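Local coordinates for peptidase S9 prolyl oligopeptidase catalytic domain-containing protein (Pyrococcus horikoshii, PDB 4HXF) that probably cleaves peptides as a serine peptidase of the acylaminoacyl-peptidase type, built from a beta-propeller and an alpha/beta-hydrolase domain and assembled into a self-compartmentalizing hexamer, at residues I368-K373 against G407-Y412; P379-V384 against R602-Y607; Q401-K406 against K594-F599. All blocks are in the same frame, centred on the assembly; numbering follows the deposited sequence. Where two conformers were deposited one is given.

Contact 1 of 3, residues I368-K373 against G407-Y412; sequences IKPEIK and GYYIVY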
ATOM      1  N   ILE A 368      24.187  37.995  31.317  1.00 15.97           N
ATOM      2  CA  ILE A 368      24.256  38.538  29.970  1.00 17.80           C
ATOM      3  C   ILE A 368      23.408  39.774  29.919  1.00 17.21           C
ATOM      4  O   ILE A 368      22.269  39.797  30.357  1.00 17.70           O
ATOM      5  CB  ILE A 368      23.734  37.551  28.906  1.00 17.98           C
ATOM      6  CG1 ILE A 368      24.602  36.287  28.815  1.00 19.15           C
ATOM      7  CG2 ILE A 368      23.592  38.239  27.557  1.00 16.21           C
ATOM      8  CD1 ILE A 368      23.950  35.084  28.150  1.00 18.73           C
ATOM      9  N   LYS A 369      23.999  40.825  29.372  1.00 16.90           N
ATOM     10  CA  LYS A 369      23.335  42.148  29.217  1.00 18.44           C
ATOM     11  C   LYS A 369      22.882  42.317  27.741  1.00 19.58           C
ATOM     12  O   LYS A 369      23.660  42.060  26.789  1.00 20.63           O
ATOM     13  CB  LYS A 369      24.261  43.290  29.621  1.00 21.17           C
ATOM     14  CG  LYS A 369      23.563  44.626  29.487  1.00 21.95           C
ATOM     15  CD  LYS A 369      24.579  45.722  29.784  1.00 22.11           C
ATOM     16  CE  LYS A 369      23.942  47.098  29.925  1.00 25.10           C
ATOM     17  NZ  LYS A 369      24.874  48.273  30.276  1.00 24.64           N
ATOM     18  N   PRO A 370      21.558  42.564  27.542  1.00 19.08           N
ATOM     19  CA  PRO A 370      21.037  42.750  26.194  1.00 18.46           C
ATOM     20  C   PRO A 370      21.405  44.121  25.655  1.00 21.44           C
ATOM     21  O   PRO A 370      21.941  44.968  26.376  1.00 22.54           O
ATOM     22  CB  PRO A 370      19.523  42.647  26.428  1.00 18.85           C
ATOM     23  CG  PRO A 370      19.349  43.311  27.731  1.00 19.51           C
ATOM     24  CD  PRO A 370      20.496  42.772  28.549  1.00 17.32           C
ATOM     25  N   GLU A 371      21.189  44.286  24.369  1.00 24.13           N
ATOM     26  CA  GLU A 371      21.404  45.580  23.650  1.00 31.55           C
ATOM     27  C   GLU A 371      20.291  46.432  24.197  1.00 33.31           C
ATOM     28  O   GLU A 371      19.067  46.065  24.236  1.00 48.59           O
ATOM     29  CB  GLU A 371      21.393  45.370  22.106  1.00 30.58           C
ATOM     30  N   ILE A 372      20.731  47.345  25.020  1.00 33.90           N
ATOM     31  CA  ILE A 372      19.925  48.406  25.432  1.00 33.62           C
ATOM     32  C   ILE A 372      20.895  49.653  25.379  1.00 39.96           C
ATOM     33  O   ILE A 372      22.179  49.529  25.423  1.00 40.41           O
ATOM     34  CB  ILE A 372      19.231  48.240  26.820  1.00 32.56           C
ATOM     35  CG1 ILE A 372      20.210  47.623  27.877  1.00 33.96           C
ATOM     36  CG2 ILE A 372      17.991  47.359  26.592  1.00 43.20           C
ATOM     37  CD1 ILE A 372      19.818  47.423  29.361  1.00 28.66           C
ATOM     38  N   LYS A 373      20.267  50.817  25.319  1.00 38.34           N
ATOM     39  CA  LYS A 373      21.017  52.134  25.348  1.00 45.50           C
ATOM     40  C   LYS A 373      21.114  52.672  26.772  1.00 48.92           C
ATOM     41  O   LYS A 373      20.399  52.183  27.632  1.00 41.08           O
ATOM     42  CB  LYS A 373      20.369  53.183  24.410  1.00 49.32           C
ATOM     43  N   GLY A 407      15.989  41.079  24.320  1.00 19.15           N
ATOM     44  CA  GLY A 407      16.015  42.290  25.137  1.00 18.90           C
ATOM     45  C   GLY A 407      15.969  41.965  26.639  1.00 17.78           C
ATOM     46  O   GLY A 407      15.674  42.858  27.451  1.00 19.21           O
ATOM     47  N   TYR A 408      16.324  40.734  27.007  1.00 16.28           N
ATOM     48  CA  TYR A 408      16.361  40.350  28.435  1.00 17.01           C
ATOM     49  C   TYR A 408      17.777  40.204  28.996  1.00 15.87           C
ATOM     50  O   TYR A 408      18.650  39.672  28.327  1.00 17.44           O
ATOM     51  CB  TYR A 408      15.624  39.031  28.741  1.00 16.03           C
ATOM     52  CG  TYR A 408      14.168  38.907  28.352  1.00 16.83           C
ATOM     53  CD1 TYR A 408      13.755  38.747  27.024  1.00 17.69           C
ATOM     54  CD2 TYR A 408      13.173  39.017  29.322  1.00 17.10           C
ATOM     55  CE1 TYR A 408      12.425  38.704  26.651  1.00 18.89           C
ATOM     56  CE2 TYR A 408      11.821  38.964  28.932  1.00 16.77           C
ATOM     57  CZ  TYR A 408      11.470  38.772  27.661  1.00 18.23           C
ATOM     58  OH  TYR A 408      10.147  38.696  27.316  1.00 19.71           O
ATOM     59  N   TYR A 409      17.969  40.718  30.195  1.00 16.06           N
ATOM     60  CA  TYR A 409      19.089  40.251  31.014  1.00 15.59           C
ATOM     61  C   TYR A 409      18.875  38.776  31.308  1.00 15.96           C
ATOM     62  O   TYR A 409      17.761  38.336  31.579  1.00 16.15           O
ATOM     63  CB  TYR A 409      19.171  40.975  32.354  1.00 16.09           C
ATOM     64  CG  TYR A 409      19.880  42.324  32.304  1.00 17.81           C
ATOM     65  CD1 TYR A 409      19.140  43.491  32.134  1.00 18.50           C
ATOM     66  CD2 TYR A 409      21.263  42.416  32.461  1.00 18.62           C
ATOM     67  CE1 TYR A 409      19.757  44.743  32.202  1.00 20.60           C
ATOM     68  CE2 TYR A 409      21.889  43.643  32.492  1.00 20.15           C
ATOM     69  CZ  TYR A 409      21.117  44.801  32.359  1.00 20.20           C
ATOM     70  OH  TYR A 409      21.848  46.007  32.427  1.00 21.20           O
ATOM     71  N   ILE A 410      19.962  38.044  31.366  1.00 15.75           N
ATOM     72  CA  ILE A 410      19.982  36.634  31.759  1.00 14.34           C
ATOM     73  C   ILE A 410      20.953  36.559  32.956  1.00 14.54           C
ATOM     74  O   ILE A 410      22.077  37.126  32.913  1.00 16.00           O
ATOM     75  CB  ILE A 410      20.583  35.776  30.625  1.00 15.15           C
ATOM     76  CG1 ILE A 410      19.929  36.103  29.258  1.00 15.76           C
ATOM     77  CG2 ILE A 410      20.543  34.297  30.945  1.00 14.80           C
ATOM     78  CD1 ILE A 410      18.396  35.879  29.204  1.00 13.94           C
ATOM     79  N   VAL A 411      20.477  35.917  34.020  1.00 15.23           N
ATOM     80  CA  VAL A 411      21.323  35.776  35.216  1.00 16.30           C
ATOM     81  C   VAL A 411      21.254  34.352  35.706  1.00 16.04           C
ATOM     82  O   VAL A 411      20.219  33.728  35.741  1.00 14.22           O
ATOM     83  CB  VAL A 411      20.991  36.794  36.320  1.00 19.37           C
ATOM     84  CG1 VAL A 411      19.647  36.705  36.866  1.00 23.75           C
ATOM     85  CG2 VAL A 411      22.041  36.689  37.499  1.00 19.79           C
ATOM     86  N   TYR A 412      22.379  33.829  36.133  1.00 14.93           N
ATOM     87  CA  TYR A 412      22.440  32.427  36.571  1.00 14.04           C
ATOM     88  C   TYR A 412      23.708  32.170  37.459  1.00 13.78           C
ATOM     89  O   TYR A 412      24.752  32.827  37.270  1.00 16.39           O
ATOM     90  CB  TYR A 412      22.441  31.501  35.368  1.00 14.95           C
ATOM     91  CG  TYR A 412      23.536  31.639  34.304  1.00 14.99           C
ATOM     92  CD1 TYR A 412      23.400  32.466  33.204  1.00 19.03           C
ATOM     93  CD2 TYR A 412      24.708  30.954  34.424  1.00 16.16           C
ATOM     94  CE1 TYR A 412      24.420  32.558  32.303  1.00 19.06           C
ATOM     95  CE2 TYR A 412      25.721  31.021  33.430  1.00 17.90           C
ATOM     96  CZ  TYR A 412      25.500  31.832  32.365  1.00 20.21           C
ATOM     97  OH  TYR A 412      26.546  31.860  31.444  1.00 28.97           O
TER

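Contact 2 of 3, residues P379-V384 against R602-Y607; sequences PVIVFV and RKLKKY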
ATOM      1  N   PRO A 379      14.015  43.885  31.363  1.00 16.69           N
ATOM      2  CA  PRO A 379      13.597  42.782  32.220  1.00 16.97           C
ATOM      3  C   PRO A 379      14.720  41.730  32.380  1.00 16.40           C
ATOM      4  O   PRO A 379      15.690  41.703  31.583  1.00 16.69           O
ATOM      5  CB  PRO A 379      12.347  42.217  31.535  1.00 18.39           C
ATOM      6  CG  PRO A 379      12.634  42.504  30.064  1.00 17.82           C
ATOM      7  CD  PRO A 379      13.413  43.791  30.026  1.00 17.21           C
ATOM      8  N   VAL A 380      14.520  40.833  33.343  1.00 16.73           N
ATOM      9  CA  VAL A 380      15.556  39.880  33.774  1.00 16.75           C
ATOM     10  C   VAL A 380      14.946  38.496  33.821  1.00 16.19           C
ATOM     11  O   VAL A 380      13.966  38.330  34.466  1.00 15.35           O
ATOM     12  CB  VAL A 380      16.125  40.281  35.176  1.00 17.76           C
ATOM     13  CG1 VAL A 380      17.251  39.335  35.615  1.00 17.99           C
ATOM     14  CG2 VAL A 380      16.596  41.791  35.164  1.00 15.75           C
ATOM     15  N   ILE A 381      15.633  37.499  33.259  1.00 15.38           N
ATOM     16  CA  ILE A 381      15.293  36.105  33.476  1.00 14.96           C
ATOM     17  C   ILE A 381      16.407  35.412  34.278  1.00 15.09           C
ATOM     18  O   ILE A 381      17.603  35.393  33.800  1.00 15.54           O
ATOM     19  CB  ILE A 381      15.133  35.310  32.186  1.00 15.68           C
ATOM     20  CG1 ILE A 381      14.003  35.975  31.340  1.00 15.45           C
ATOM     21  CG2 ILE A 381      14.672  33.872  32.497  1.00 14.50           C
ATOM     22  CD1 ILE A 381      13.845  35.444  29.894  1.00 16.95           C
ATOM     23  N   VAL A 382      16.014  34.864  35.422  1.00 14.41           N
ATOM     24  CA  VAL A 382      16.902  34.048  36.246  1.00 13.52           C
ATOM     25  C   VAL A 382      16.771  32.603  35.792  1.00 14.17           C
ATOM     26  O   VAL A 382      15.640  32.052  35.817  1.00 14.00           O
ATOM     27  CB  VAL A 382      16.590  34.177  37.714  1.00 13.36           C
ATOM     28  CG1 VAL A 382      17.568  33.307  38.572  1.00 15.21           C
ATOM     29  CG2 VAL A 382      16.722  35.663  38.150  1.00 15.41           C
ATOM     30  N   PHE A 383      17.903  31.973  35.395  1.00 12.80           N
ATOM     31  CA  PHE A 383      17.887  30.579  35.079  1.00 12.56           C
ATOM     32  C   PHE A 383      18.516  29.750  36.226  1.00 13.22           C
ATOM     33  O   PHE A 383      19.527  30.174  36.774  1.00 14.55           O
ATOM     34  CB  PHE A 383      18.709  30.260  33.828  1.00 12.59           C
ATOM     35  CG  PHE A 383      18.013  30.597  32.525  1.00 12.80           C
ATOM     36  CD1 PHE A 383      17.573  29.560  31.689  1.00 12.06           C
ATOM     37  CD2 PHE A 383      17.855  31.912  32.118  1.00 14.71           C
ATOM     38  CE1 PHE A 383      16.992  29.884  30.479  1.00 13.07           C
ATOM     39  CE2 PHE A 383      17.279  32.259  30.878  1.00 14.35           C
ATOM     40  CZ  PHE A 383      16.833  31.214  30.095  1.00 13.82           C
ATOM     41  N   VAL A 384      17.915  28.603  36.528  1.00 13.68           N
ATOM     42  CA  VAL A 384      18.435  27.728  37.553  1.00 11.92           C
ATOM     43  C   VAL A 384      18.713  26.391  36.953  1.00 13.30           C
ATOM     44  O   VAL A 384      17.822  25.708  36.387  1.00 12.88           O
ATOM     45  CB  VAL A 384      17.379  27.546  38.716  1.00 12.10           C
ATOM     46  CG1 VAL A 384      17.949  26.598  39.837  1.00 11.25           C
ATOM     47  CG2 VAL A 384      17.002  28.947  39.281  1.00 13.08           C
ATOM     48  N   ARG A 602       4.797  37.923  27.223  1.00 18.34           N
ATOM     49  CA  ARG A 602       3.435  38.282  27.582  1.00 18.70           C
ATOM     50  C   ARG A 602       3.147  38.314  29.079  1.00 19.16           C
ATOM     51  O   ARG A 602       2.000  38.750  29.468  1.00 18.00           O
ATOM     52  CB  ARG A 602       2.424  37.419  26.814  1.00 18.82           C
ATOM     53  CG  ARG A 602       2.516  37.588  25.298  1.00 20.23           C
ATOM     54  CD  ARG A 602       1.872  36.459  24.536  1.00 23.22           C
ATOM     55  NE  ARG A 602       2.099  36.595  23.107  1.00 24.77           N
ATOM     56  CZ  ARG A 602       1.313  37.217  22.224  1.00 27.93           C
ATOM     57  NH1 ARG A 602       0.185  37.829  22.562  1.00 30.38           N
ATOM     58  NH2 ARG A 602       1.681  37.175  20.917  1.00 28.82           N
ATOM     59  N   LYS A 603       4.111  37.852  29.912  1.00 16.99           N
ATOM     60  CA  LYS A 603       3.903  37.822  31.315  1.00 18.61           C
ATOM     61  C   LYS A 603       4.980  38.562  32.097  1.00 19.26           C
ATOM     62  O   LYS A 603       4.759  38.993  33.248  1.00 20.64           O
ATOM     63  CB  LYS A 603       3.739  36.354  31.815  1.00 19.38           C
ATOM     64  CG  LYS A 603       2.511  35.669  31.177  1.00 18.71           C
ATOM     65  CD  LYS A 603       1.181  36.158  31.616  1.00 19.41           C
ATOM     66  CE  LYS A 603       0.106  35.562  30.739  1.00 21.54           C
ATOM     67  NZ  LYS A 603      -1.213  36.125  31.055  1.00 21.22           N
ATOM     68  N   LEU A 604       6.140  38.682  31.497  1.00 17.78           N
ATOM     69  CA  LEU A 604       7.288  39.293  32.160  1.00 16.99           C
ATOM     70  C   LEU A 604       7.666  40.665  31.562  1.00 17.53           C
ATOM     71  O   LEU A 604       7.658  41.688  32.272  1.00 18.57           O
ATOM     72  CB  LEU A 604       8.538  38.373  32.207  1.00 16.60           C
ATOM     73  CG  LEU A 604       9.746  38.948  32.902  1.00 16.93           C
ATOM     74  CD1 LEU A 604       9.534  39.195  34.415  1.00 17.79           C
ATOM     75  CD2 LEU A 604      10.979  38.036  32.710  1.00 16.92           C
ATOM     76  N   LYS A 605       7.964  40.698  30.269  1.00 18.42           N
ATOM     77  CA  LYS A 605       8.350  41.962  29.654  1.00 19.43           C
ATOM     78  C   LYS A 605       7.197  42.988  29.760  1.00 20.93           C
ATOM     79  O   LYS A 605       7.420  44.182  30.075  1.00 22.49           O
ATOM     80  CB  LYS A 605       8.693  41.676  28.170  1.00 19.99           C
ATOM     81  CG  LYS A 605       9.137  42.911  27.430  1.00 22.64           C
ATOM     82  CD  LYS A 605       9.442  42.681  25.953  1.00 22.41           C
ATOM     83  CE  LYS A 605      10.917  42.147  25.751  1.00 21.37           C
ATOM     84  NZ  LYS A 605      11.172  41.608  24.349  1.00 22.74           N
ATOM     85  N   LYS A 606       5.988  42.504  29.460  1.00 20.18           N
ATOM     86  CA  LYS A 606       4.757  43.335  29.574  1.00 24.68           C
ATOM     87  C   LYS A 606       3.557  42.440  29.814  1.00 29.48           C
ATOM     88  O   LYS A 606       3.051  41.794  28.822  1.00 34.04           O
ATOM     89  CB  LYS A 606       4.538  44.122  28.268  1.00 28.02           C
ATOM     90  N   TYR A 607       3.000  42.527  31.025  1.00 27.53           N
ATOM     91  CA  TYR A 607       1.919  41.609  31.417  1.00 24.00           C
ATOM     92  C   TYR A 607       0.660  41.874  30.607  1.00 25.39           C
ATOM     93  O   TYR A 607       0.183  42.999  30.513  1.00 26.11           O
ATOM     94  CB  TYR A 607       1.572  41.702  32.904  1.00 25.98           C
ATOM     95  CG  TYR A 607       0.432  40.762  33.291  1.00 24.22           C
ATOM     96  CD1 TYR A 607       0.688  39.426  33.621  1.00 22.60           C
ATOM     97  CD2 TYR A 607      -0.899  41.179  33.245  1.00 24.47           C
ATOM     98  CE1 TYR A 607      -0.372  38.557  33.910  1.00 23.07           C
ATOM     99  CE2 TYR A 607      -1.947  40.330  33.535  1.00 27.50           C
ATOM    100  CZ  TYR A 607      -1.676  39.018  33.902  1.00 25.45           C
ATOM    101  OH  TYR A 607      -2.688  38.147  34.187  1.00 24.16           O
TER

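Contact 3 of 3, residues Q401-K406 against K594-F599; sequences QLMASK and KLFMEF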
ATOM      1  N   GLN A 401      20.887  32.648  24.875  1.00 16.30           N
ATOM      2  CA  GLN A 401      21.183  33.467  23.729  1.00 15.97           C
ATOM      3  C   GLN A 401      19.976  34.039  23.065  1.00 15.70           C
ATOM      4  O   GLN A 401      19.915  35.247  22.763  1.00 15.15           O
ATOM      5  CB  GLN A 401      22.036  32.775  22.678  1.00 17.18           C
ATOM      6  CG  GLN A 401      23.360  32.240  23.185  1.00 17.25           C
ATOM      7  CD  GLN A 401      24.295  33.367  23.539  1.00 17.87           C
ATOM      8  OE1 GLN A 401      24.434  34.302  22.757  1.00 19.26           O
ATOM      9  NE2 GLN A 401      24.912  33.290  24.714  1.00 18.62           N
ATOM     10  N   LEU A 402      18.948  33.199  22.925  1.00 15.46           N
ATOM     11  CA  LEU A 402      17.695  33.608  22.331  1.00 15.59           C
ATOM     12  C   LEU A 402      17.022  34.724  23.146  1.00 15.36           C
ATOM     13  O   LEU A 402      16.679  35.771  22.564  1.00 16.34           O
ATOM     14  CB  LEU A 402      16.725  32.426  22.346  1.00 15.72           C
ATOM     15  CG  LEU A 402      15.289  32.665  21.843  1.00 16.39           C
ATOM     16  CD1 LEU A 402      15.119  33.227  20.437  1.00 17.60           C
ATOM     17  CD2 LEU A 402      14.452  31.370  22.116  1.00 17.08           C
ATOM     18  N   MET A 403      16.919  34.559  24.464  1.00 14.66           N
ATOM     19  CA  MET A 403      16.282  35.605  25.263  1.00 15.68           C
ATOM     20  C   MET A 403      17.058  36.896  25.389  1.00 16.41           C
ATOM     21  O   MET A 403      16.536  38.006  25.425  1.00 15.76           O
ATOM     22  CB  MET A 403      15.718  35.065  26.558  1.00 16.51           C
ATOM     23  CG  MET A 403      14.789  33.897  26.434  1.00 15.72           C
ATOM     24  SD  MET A 403      13.364  34.172  25.390  1.00 16.67           S
ATOM     25  CE  MET A 403      12.319  35.231  26.437  1.00 17.51           C
ATOM     26  N   ALA A 404      18.411  36.747  25.401  1.00 14.66           N
ATOM     27  CA  ALA A 404      19.228  37.930  25.358  1.00 16.85           C
ATOM     28  C   ALA A 404      18.961  38.767  24.110  1.00 17.34           C
ATOM     29  O   ALA A 404      18.883  40.004  24.155  1.00 18.17           O
ATOM     30  CB  ALA A 404      20.738  37.571  25.413  1.00 17.20           C
ATOM     31  N   SER A 405      18.827  38.054  22.989  1.00 17.75           N
ATOM     32  CA  SER A 405      18.559  38.682  21.712  1.00 17.92           C
ATOM     33  C   SER A 405      17.182  39.415  21.703  1.00 17.79           C
ATOM     34  O   SER A 405      17.008  40.317  20.912  1.00 17.89           O
ATOM     35  CB  SER A 405      18.642  37.723  20.553  1.00 19.81           C
ATOM     36  OG  SER A 405      17.461  36.974  20.427  1.00 20.22           O
ATOM     37  N   LYS A 406      16.263  38.977  22.534  1.00 18.57           N
ATOM     38  CA  LYS A 406      14.948  39.583  22.665  1.00 19.36           C
ATOM     39  C   LYS A 406      14.862  40.649  23.771  1.00 20.64           C
ATOM     40  O   LYS A 406      13.762  41.095  24.105  1.00 22.06           O
ATOM     41  CB  LYS A 406      13.884  38.510  22.891  1.00 20.20           C
ATOM     42  CG  LYS A 406      13.857  37.556  21.727  1.00 22.56           C
ATOM     43  CD  LYS A 406      12.986  36.454  22.030  1.00 27.90           C
ATOM     44  CE  LYS A 406      11.495  36.897  21.981  1.00 32.44           C
ATOM     45  NZ  LYS A 406      11.095  37.405  20.612  1.00 34.32           N
ATOM     46  N   LYS A 594       8.973  28.367  21.261  1.00 15.32           N
ATOM     47  CA  LYS A 594       8.104  29.473  20.936  1.00 17.18           C
ATOM     48  C   LYS A 594       7.182  29.748  22.152  1.00 16.47           C
ATOM     49  O   LYS A 594       6.935  30.912  22.574  1.00 16.61           O
ATOM     50  CB  LYS A 594       7.274  29.095  19.723  1.00 19.78           C
ATOM     51  CG  LYS A 594       6.271  30.176  19.362  1.00 20.20           C
ATOM     52  CD  LYS A 594       6.901  31.529  19.039  1.00 24.13           C
ATOM     53  CE  LYS A 594       5.926  32.497  18.354  1.00 28.94           C
ATOM     54  NZ  LYS A 594       6.437  33.896  18.143  1.00 27.87           N
ATOM     55  N   LEU A 595       6.715  28.669  22.836  1.00 14.17           N
ATOM     56  CA  LEU A 595       5.933  28.820  24.098  0.50 14.88           C
ATOM     57  C   LEU A 595       6.729  29.564  25.172  1.00 15.35           C
ATOM     58  O   LEU A 595       6.233  30.475  25.837  1.00 14.68           O
ATOM     59  CB  LEU A 595       5.473  27.478  24.692  0.50 14.92           C
ATOM     60  CG  LEU A 595       4.385  26.667  24.000  0.50 15.45           C
ATOM     61  CD1 LEU A 595       4.270  25.270  24.618  0.50 15.33           C
ATOM     62  CD2 LEU A 595       3.067  27.463  24.130  0.50 15.81           C
ATOM     63  N   PHE A 596       7.986  29.148  25.331  1.00 14.53           N
ATOM     64  CA  PHE A 596       8.846  29.695  26.336  1.00 14.63           C
ATOM     65  C   PHE A 596       9.011  31.186  26.079  1.00 15.66           C
ATOM     66  O   PHE A 596       8.837  32.029  26.980  1.00 14.95           O
ATOM     67  CB  PHE A 596      10.177  28.965  26.240  1.00 14.50           C
ATOM     68  CG  PHE A 596      11.257  29.379  27.248  1.00 14.67           C
ATOM     69  CD1 PHE A 596      11.493  28.619  28.383  1.00 16.01           C
ATOM     70  CD2 PHE A 596      12.104  30.460  26.993  1.00 16.82           C
ATOM     71  CE1 PHE A 596      12.463  28.979  29.294  1.00 18.02           C
ATOM     72  CE2 PHE A 596      13.131  30.784  27.856  1.00 19.05           C
ATOM     73  CZ  PHE A 596      13.268  30.068  29.048  1.00 18.41           C
ATOM     74  N   MET A 597       9.366  31.557  24.855  1.00 15.23           N
ATOM     75  CA  MET A 597       9.630  32.957  24.607  0.50 16.35           C
ATOM     76  C   MET A 597       8.356  33.785  24.713  1.00 17.65           C
ATOM     77  O   MET A 597       8.411  34.883  25.284  1.00 18.33           O
ATOM     78  CB  MET A 597      10.456  33.182  23.291  0.50 18.85           C
ATOM     79  CG  MET A 597       9.784  32.824  22.012  0.50 19.16           C
ATOM     80  SD  MET A 597      11.001  32.467  20.628  0.50 25.96           S
ATOM     81  CE  MET A 597      10.308  33.747  19.626  0.50 18.72           C
ATOM     82  N   GLU A 598       7.245  33.270  24.226  1.00 16.40           N
ATOM     83  CA  GLU A 598       6.028  34.049  24.304  1.00 16.96           C
ATOM     84  C   GLU A 598       5.437  34.222  25.683  1.00 16.31           C
ATOM     85  O   GLU A 598       4.895  35.277  26.002  1.00 15.77           O
ATOM     86  CB  GLU A 598       4.948  33.504  23.367  1.00 16.18           C
ATOM     87  CG  GLU A 598       5.299  33.660  21.886  1.00 21.42           C
ATOM     88  CD  GLU A 598       5.556  35.113  21.492  1.00 30.94           C
ATOM     89  OE1 GLU A 598       4.776  35.997  21.977  1.00 28.57           O
ATOM     90  OE2 GLU A 598       6.572  35.393  20.754  1.00 29.55           O
ATOM     91  N   PHE A 599       5.612  33.235  26.539  1.00 16.34           N
ATOM     92  CA  PHE A 599       5.168  33.362  27.954  1.00 15.18           C
ATOM     93  C   PHE A 599       5.908  34.483  28.631  1.00 15.49           C
ATOM     94  O   PHE A 599       5.326  35.352  29.238  1.00 16.11           O
ATOM     95  CB  PHE A 599       5.265  32.063  28.700  1.00 14.85           C
ATOM     96  CG  PHE A 599       4.519  32.055  29.990  1.00 15.00           C
ATOM     97  CD1 PHE A 599       3.133  31.886  29.968  1.00 15.24           C
ATOM     98  CD2 PHE A 599       5.180  32.286  31.213  1.00 15.54           C
ATOM     99  CE1 PHE A 599       2.438  31.853  31.165  1.00 14.68           C
ATOM    100  CE2 PHE A 599       4.455  32.357  32.387  1.00 14.68           C
ATOM    101  CZ  PHE A 599       3.084  32.116  32.361  1.00 15.37           C
TER
HETATM  102  O   HOH W   1       8.522  37.133  20.457  1.00 46.37           O

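Contact 1 of 3, residues I368-K373 against G407-Y412
Ile-368 O accepts one N-H bond and is also approached by a CA-H, both from residues 407-412. Ile-410 N lies 3.1 Å from Ile-368 O, in the carbonyl plane and on a lone pair, with an N-H...O angle of 163°. Tyr-409 CA approaches Ile-368 O to 3.3 Å. The return bond, Ile-368 N to Ile-410 O at 2.8 Å, completes an antiparallel hydrogen-bonded pair. It places the end of strand 361-368 beside strand 409-413, one of the two antiparallel joins at this flank of the otherwise parallel alpha/beta-hydrolase sheet. Ile-368 CB and Ile-410 CB stand 4.0 Å apart on the face where these side chains also touch helix 398-405, at Ala-404 and Met-400 respectively.

Past this bridge, Tyr-409 has CG anti to the carbonyl carbon (chi1 -83°) and beside its backbone N, which Pro-370 CD also approaches. Pro-370 CD sits over the centre of one ring face, 3.9 Å from the centroid of Tyr-409 and 12° off the normal, a CH-pi contact. The extended Lys-369 chain runs side by side with the tyrosine, pointing the same way, and brings Lys-369 CE to 3.4 Å from Tyr-409 OH. The hydroxyl bonds to Glu-452 and the amine to Gln-454, with Glu-452 also in a long, weak ion pair with the amine. The Ile-372 side chain crosses that of Tyr-409 at about a right angle, with Ile-372 CD1 3.9 Å from Tyr-409 CE1. An alanine in place of Tyr-409 would probably leave Pro-370 CD and the Lys-369 methylenes without their apolar partner and Glu-452 without that hydroxyl.

Pro-370 CB lies 3.6 Å from Gly-407 C. Gly-407, with positive phi, is the C-prime residue of the Schellman motif closing helix 398-405. Tyr-408 O, buried near Pro-370 CB and CD, has no polar partner in the model.

Contact 2 of 3, residues P379-V384 against R602-Y607
The Pro-379 ring meets the end of helix 586-605 through two of its rim atoms, and no aromatic ring takes part. Pro-379 CB lies 4.4 Å from Leu-604 CG, while the neighbouring rim atom, Pro-379 CG, lies 4.3 Å from Lys-605 CA.

The closer approach is made by one branch of Leu-604. Its CG is anti to the backbone N (chi1 -179°), and beyond it the CD2 branch of Leu-604 lies 3.5 Å from Val-380 O. Leu-604 CD2 also lies 3.9 Å from Ile-381 CG1, where the two side chains cross obliquely. Strand 378-384 is an inner strand of the alpha/beta-hydrolase sheet, between strands 409-413 and 460-465, and the C-terminal turn of helix 586-605, a wider pi-type turn, covers its start. Tyr-408 touches Pro-379, Ile-381, Leu-604 and Lys-605, and so packs against both elements. No hydrogen bond crosses between residues 379-384 and 602-607. The Lys-605 amine turns from the strand to a salt bridge with Glu-601 and a hydrogen bond with Lys-406 O.

Contact 3 of 3, residues Q401-K406 against K594-F599
Met-403 carries its CG anti to the carbonyl carbon (chi1 -53°), whereas Phe-596 has CG anti to the backbone N (chi1 -179°). These torsions set the two CG atoms, and the side chains they begin cross obliquely. Met-403 CG comes in the plane of the ring, at its edge, 3.8 Å from Phe-596 CE2. The Met-403 chain then bends at both of its next torsions, and SD also stays at the ring edge, 5.3 Å from the centroid of Phe-596, as a Met-aromatic contact. The same sulfur lies 3.7 Å from Met-597 CB, wedged between the ring edge and the neighbouring helical residue.

Met-597 was modelled in two conformers, so its side-chain contacts hold for the one described. In that conformer, Met-597 SD is 3.9 Å from Leu-402 CD2, and its CE lies beside the end of Lys-406.

The polar margin is bridged by water. Lys-406 NZ donates to a water at 2.6 Å, and this water donates to Glu-598 OE2, also at 2.6 Å, linking two charged groups that do not touch directly. Lys-594 NZ forms a salt bridge to Glu-598 OE2 at 3.0 Å, meeting it from above the carboxylate plane, while the other oxygen, OE1, pairs with Arg-602. Two lysines and an arginine around one carboxylate would be expected to favour its ionised form.

The short axes of 401-405 and 594-599 pass 11.2 Å apart, with their N-to-C directions 36° from parallel. Such side-by-side packing of the helix after strand 378-384 with the long helix 586-605 near the C-terminal end of the domain, both on one face of the central sheet, is characteristic of the alpha/beta-hydrolase fold.

All three contacts are mainly buried and belong to the hydrolase domain, away from the inhibitor and magnesium sites. Contact 1 joins the end of strand 361-368 to strand 409-413 through two backbone bonds and packing round a tyrosine ring, contact 2 sets a helix end on a strand by van der Waals packing, with no hydrogen bond across, and contact 3 packs two helices with sulfur and ring contacts plus a water bridge at its partly exposed margin. Contacts 1 and 2 involve neighbouring strands, joined by probable bonds between Tyr-409 and both Pro-379 and Ile-381. Contacts 2 and 3 share helix 586-605, and Ile-381 CD1 packs on Met-403 CE. Helix 398-405 of contact 3 leads directly into strand 409-413 of contact 1.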